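Local coordinates for type IV pilus biogenesis protein PilB (Streptococcus sanguinis, PDB 7B7P) that is a bimodular minor type IV pilin with a direct role in adhesion, probably through its metal-binding von Willebrand factor A-like module, at residues Y225-F230 against I241-K246. Numbering follows the deposited sequence.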
loop_
_atom_site.group_PDB
_atom_site.type_symbol
_atom_site.label_atom_id
_atom_site.label_comp_id
_atom_site.label_asym_id
_atom_site.label_seq_id
_atom_site.Cartn_x
_atom_site.Cartn_y
_atom_site.Cartn_z
ATOM N N TYR A 225 -0.527 12.938 -19.983
ATOM C CA TYR A 225 0.243 13.337 -18.818
ATOM C C TYR A 225 -0.145 14.766 -18.441
ATOM O O TYR A 225 0.048 15.690 -19.228
ATOM C CB TYR A 225 1.739 13.232 -19.113
ATOM C CG TYR A 225 2.281 11.822 -19.129
ATOM C CD1 TYR A 225 2.337 11.065 -17.967
ATOM C CD2 TYR A 225 2.750 11.252 -20.310
ATOM C CE1 TYR A 225 2.834 9.769 -17.982
ATOM C CE2 TYR A 225 3.253 9.968 -20.333
ATOM C CZ TYR A 225 3.290 9.228 -19.175
ATOM O OH TYR A 225 3.774 7.943 -19.216
ATOM N N ILE A 226 -0.735 14.945 -17.263
ATOM C CA ILE A 226 -0.951 16.297 -16.760
ATOM C C ILE A 226 0.350 16.835 -16.199
ATOM O O ILE A 226 0.720 17.984 -16.438
ATOM C CB ILE A 226 -2.072 16.333 -15.707
ATOM C CG1 ILE A 226 -3.214 15.380 -16.076
ATOM C CG2 ILE A 226 -2.617 17.751 -15.548
ATOM C CD1 ILE A 226 -3.992 15.803 -17.300
ATOM N N GLN A 227 1.063 16.009 -15.455
ATOM C CA GLN A 227 2.451 16.248 -15.099
ATOM C C GLN A 227 3.158 14.924 -15.329
ATOM O O GLN A 227 2.914 13.959 -14.597
ATOM C CB GLN A 227 2.610 16.716 -13.653
ATOM C CG GLN A 227 4.066 16.827 -13.214
ATOM C CD GLN A 227 4.214 17.313 -11.787
ATOM O OE1 GLN A 227 4.752 16.610 -10.937
ATOM N NE2 GLN A 227 3.734 18.523 -11.517
ATOM N N GLN A 228 4.014 14.873 -16.353
ATOM C CA GLN A 228 4.630 13.612 -16.726
ATOM C C GLN A 228 5.748 13.228 -15.767
ATOM O O GLN A 228 5.846 12.066 -15.358
ATOM C CB GLN A 228 5.147 13.681 -18.163
ATOM C CG GLN A 228 6.105 12.567 -18.506
ATOM C CD GLN A 228 6.246 12.346 -20.003
ATOM O OE1 GLN A 228 6.111 13.278 -20.794
ATOM N NE2 GLN A 228 6.519 11.107 -20.396
ATOM N N ASN A 229 6.593 14.174 -15.395
ATOM C CA ASN A 229 7.731 13.844 -14.550
ATOM C C ASN A 229 7.320 13.880 -13.086
ATOM O O ASN A 229 6.313 14.483 -12.720
ATOM C CB ASN A 229 8.899 14.801 -14.809
ATOM C CG ASN A 229 9.426 14.703 -16.240
ATOM O OD1 ASN A 229 9.840 13.627 -16.698
ATOM N ND2 ASN A 229 9.402 15.823 -16.952
ATOM N N PHE A 230 8.120 13.224 -12.249
ATOM C CA PHE A 230 7.790 13.011 -10.843
ATOM C C PHE A 230 8.357 14.128 -9.968
ATOM O O PHE A 230 9.577 14.328 -9.926
ATOM C CB PHE A 230 8.322 11.658 -10.376
ATOM C CG PHE A 230 7.499 10.496 -10.843
ATOM C CD1 PHE A 230 7.499 10.116 -12.186
ATOM C CD2 PHE A 230 6.707 9.793 -9.947
ATOM C CE1 PHE A 230 6.726 9.040 -12.625
ATOM C CE2 PHE A 230 5.926 8.706 -10.375
ATOM C CZ PHE A 230 5.937 8.335 -11.721
ATOM N N ILE A 241 0.479 20.868 -6.641
ATOM C CA ILE A 241 -0.807 21.422 -6.222
ATOM C C ILE A 241 -1.252 22.499 -7.194
ATOM O O ILE A 241 -2.452 22.678 -7.438
ATOM C CB ILE A 241 -0.728 21.966 -4.787
ATOM C CG1 ILE A 241 -0.512 20.839 -3.789
ATOM C CG2 ILE A 241 -2.000 22.719 -4.429
ATOM C CD1 ILE A 241 -0.649 21.294 -2.348
ATOM N N ALA A 242 -0.293 23.219 -7.778
ATOM C CA ALA A 242 -0.629 24.187 -8.813
ATOM C C ALA A 242 -1.273 23.501 -10.012
ATOM O O ALA A 242 -2.265 23.999 -10.560
ATOM C CB ALA A 242 0.625 24.957 -9.236
ATOM N N THR A 243 -0.725 22.354 -10.429
ATOM C CA THR A 243 -1.303 21.618 -11.554
ATOM C C THR A 243 -2.716 21.137 -11.241
ATOM O O THR A 243 -3.638 21.310 -12.048
ATOM C CB THR A 243 -0.428 20.424 -11.924
ATOM O OG1 THR A 243 0.958 20.771 -11.794
ATOM C CG2 THR A 243 -0.721 19.993 -13.357
ATOM N N ILE A 244 -2.902 20.518 -10.076
ATOM C CA ILE A 244 -4.190 19.915 -9.768
ATOM C C ILE A 244 -5.278 20.967 -9.700
ATOM O O ILE A 244 -6.425 20.712 -10.099
ATOM C CB ILE A 244 -4.088 19.113 -8.463
ATOM C CG1 ILE A 244 -3.225 17.879 -8.690
ATOM C CG2 ILE A 244 -5.480 18.766 -7.918
ATOM C CD1 ILE A 244 -3.128 17.001 -7.491
ATOM N N THR A 245 -4.946 22.174 -9.232
ATOM C CA THR A 245 -5.986 23.181 -9.064
ATOM C C THR A 245 -6.122 24.132 -10.249
ATOM O O THR A 245 -7.175 24.768 -10.390
ATOM C CB THR A 245 -5.750 23.958 -7.770
ATOM O OG1 THR A 245 -4.342 24.119 -7.563
ATOM C CG2 THR A 245 -6.331 23.181 -6.593
ATOM N N LYS A 246 -5.111 24.228 -11.115
ATOM C CA LYS A 246 -5.263 24.966 -12.370
ATOM C C LYS A 246 -6.421 24.395 -13.183
ATOM O O LYS A 246 -6.503 23.180 -13.393
ATOM C CB LYS A 246 -3.964 24.896 -13.177
ATOM C CG LYS A 246 -3.881 25.845 -14.367
ATOM C CD LYS A 246 -2.427 26.246 -14.688
ATOM C CE LYS A 246 -1.903 27.363 -13.750
ATOM N NZ LYS A 246 -0.467 27.161 -13.350
#
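T243 meets I226 and Q227 where a classic beta bulge on the edge of a von Willebrand factor A-like domain passes a short helix, a worked example of how one small side chain can join two secondary-structure elements. In the bulge, I226 and Q227 both face L216 of strand 212-219, so two successive residues are presented where a regular strand would offer one. The backbones stay well apart, the CA atoms of Q227 and T243 being 7.4 Å from each other, and side chains from both segments bridge that interval. The tight part is apolar. CG2 of I226 lies anti to its backbone N and meets the methyl CG2 of T243 at 3.7 Å, methyl against methyl. The longer branch of I226, ending in CD1, leads away from the helix, so this residue gives the contact one methyl instead of its full side chain. The Q227 side is looser and nearer to solvent: Q227 and T243 both stay partly exposed, and Q228 and N229, next in the chain, are exposed. Q227 extends its chain with CG anti to the backbone N (chi1 174°) and crosses T243 at about a right angle, but its amide is probably turned over in the model, so its atoms support no claim of a bond. The T243 hydroxyl bonds to the carbonyl of T239 one turn back in its own helix, which leaves the methyl for the bulge. With 116 Å² buried in all, this is a surface contact away from the magnesium site. The next helical residue, I244, is buried against L216 and against S199 and V200 of helix 191-209. At the bulge itself, the T243 methyl CG2 also comes within 4.0 Å of the backbone O of I226.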